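Long-range contact in superoxide dismutase [Ni] (Streptomyces coelicolor, PDB 1T6Q), which disproportionates superoxide to hydrogen peroxide and molecular oxygen, using a catalytic nickel ion in each subunit of a hollow, roughly spherical homohexamer: residues I43-A48 with A87-K92. The protein carries 1 engineered substitution. Sequence-based numbering, arbitrary orientation.
Sequences IKEQRA and AAKGSK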
# COMPACT_ATOMS: atom_id res chain seq x y z
N ILE B 43 13.60 -6.55 -2.44
CA ILE B 43 12.62 -7.19 -3.32
C ILE B 43 12.15 -8.54 -2.76
O ILE B 43 10.95 -8.82 -2.77
CB ILE B 43 13.16 -7.30 -4.79
CG1 ILE B 43 13.27 -5.89 -5.38
CG2 ILE B 43 12.23 -8.15 -5.67
CD1 ILE B 43 14.17 -5.77 -6.59
N LYS B 44 13.08 -9.31 -2.21
CA LYS B 44 12.77 -10.62 -1.61
C LYS B 44 11.80 -10.47 -0.42
O LYS B 44 10.85 -11.24 -0.31
CB LYS B 44 14.06 -11.32 -1.17
CG LYS B 44 13.87 -12.70 -0.52
CD LYS B 44 15.12 -13.55 -0.57
CE LYS B 44 16.29 -12.95 0.20
NZ LYS B 44 16.07 -12.92 1.67
N GLU B 45 12.03 -9.45 0.41
CA GLU B 45 11.21 -9.16 1.59
C GLU B 45 9.76 -8.84 1.21
O GLU B 45 8.83 -9.35 1.83
CB GLU B 45 11.82 -7.98 2.37
CG GLU B 45 11.45 -7.89 3.86
CD GLU B 45 12.19 -8.90 4.74
OE1 GLU B 45 13.26 -9.43 4.34
OE2 GLU B 45 11.70 -9.18 5.85
N GLN B 46 9.59 -8.03 0.16
CA GLN B 46 8.27 -7.61 -0.34
C GLN B 46 7.53 -8.76 -1.02
O GLN B 46 6.34 -8.97 -0.79
CB GLN B 46 8.42 -6.44 -1.32
CG GLN B 46 8.91 -5.14 -0.70
CD GLN B 46 9.34 -4.07 -1.71
OE1 GLN B 46 9.66 -4.37 -2.87
NE2 GLN B 46 9.37 -2.81 -1.27
N ARG B 47 8.27 -9.52 -1.83
CA ARG B 47 7.74 -10.66 -2.58
C ARG B 47 7.33 -11.82 -1.67
O ARG B 47 6.29 -12.45 -1.88
CB ARG B 47 8.76 -11.12 -3.63
CG ARG B 47 8.49 -10.62 -5.05
CD ARG B 47 8.16 -9.14 -5.16
NE ARG B 47 7.01 -8.93 -6.04
CZ ARG B 47 6.16 -7.92 -5.95
NH1 ARG B 47 6.32 -6.97 -5.02
NH2 ARG B 47 5.13 -7.85 -6.79
N ALA B 48 8.11 -12.03 -0.61
CA ALA B 48 7.85 -13.08 0.38
C ALA B 48 6.60 -12.80 1.21
O ALA B 48 5.82 -13.70 1.50
CB ALA B 48 9.05 -13.31 1.26
N ALA B 87 11.05 -18.37 6.47
CA ALA B 87 12.41 -18.89 6.51
C ALA B 87 13.14 -18.45 5.23
O ALA B 87 14.30 -18.05 5.29
CB ALA B 87 12.40 -20.41 6.64
N ALA B 88 12.42 -18.46 4.10
CA ALA B 88 12.97 -18.05 2.80
C ALA B 88 13.26 -16.56 2.76
O ALA B 88 14.27 -16.12 2.18
CB ALA B 88 12.02 -18.44 1.67
N LYS B 89 12.41 -15.79 3.44
CA LYS B 89 12.51 -14.33 3.55
C LYS B 89 13.81 -13.94 4.27
O LYS B 89 14.46 -12.95 3.90
CB LYS B 89 11.28 -13.82 4.32
CG LYS B 89 11.08 -12.31 4.32
CD LYS B 89 9.72 -11.90 4.92
CE LYS B 89 9.69 -12.03 6.43
NZ LYS B 89 8.36 -11.63 7.00
N GLY B 90 14.21 -14.76 5.25
CA GLY B 90 15.42 -14.52 6.01
C GLY B 90 16.68 -15.19 5.50
O GLY B 90 17.74 -15.06 6.13
N SER B 91 16.60 -15.86 4.35
CA SER B 91 17.74 -16.58 3.78
C SER B 91 18.07 -16.23 2.33
O SER B 91 17.19 -15.81 1.57
CB SER B 91 17.49 -18.09 3.91
OG SER B 91 18.53 -18.85 3.34
N LYS B 92 19.34 -16.43 1.96
CA LYS B 92 19.84 -16.20 0.60
C LYS B 92 19.92 -17.53 -0.14
O LYS B 92 20.15 -17.56 -1.35
CB LYS B 92 21.25 -15.57 0.63
CG LYS B 92 21.30 -14.13 1.10
CD LYS B 92 22.64 -13.46 0.86
CE LYS B 92 23.76 -13.99 1.75
NZ LYS B 92 25.03 -13.26 1.48
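The backbone oxygen of Ser91 is gripped twice: Lys44 NZ donates to it at 3.1 Å, and Gln25 of helix 12-28 adds a hydrogen bond from its side-chain amide. The lysine bond is bent, with a C=O...N angle of 124° and NZ standing 54° out of the carbonyl plane. Lys89 O lies 2.8 Å from Lys44 NZ, so the ammonium group sits among carbonyl oxygens where helix 74-89 gives way to the loop leading to helix 94-116. Lys44 gets there by starting extended, CG anti to the backbone N (chi1 179°), and then folding at its last two torsions; its CE passes 3.3 Å from Ser91 O. With an alanine in place of Lys44, Ser91 O would probably keep Gln25 but lose its charged donor, and a gap is likely to open beside the end of helix 74-89. One turn further on, Ala48 CB rests 3.8 Å from Lys89 CB, marking close helix-to-helix packing. Glu45 and Lys89 cross at about a right angle, the carboxylate lying against the lysine methylenes, with Glu45 OE2 3.5 Å from Lys89 CD. Glu45 OE2 and Lys89 NZ stay 4.3 Å apart, beyond a salt bridge: Glu45 pairs with Arg39 of a second subunit, and Lys89 with Glu49. This is consistent with a lysine helping hold helix 74-89 to helix 34-62, and a glutamate whose charge serves the subunit interface, where Lys44 and Lys89 also pack.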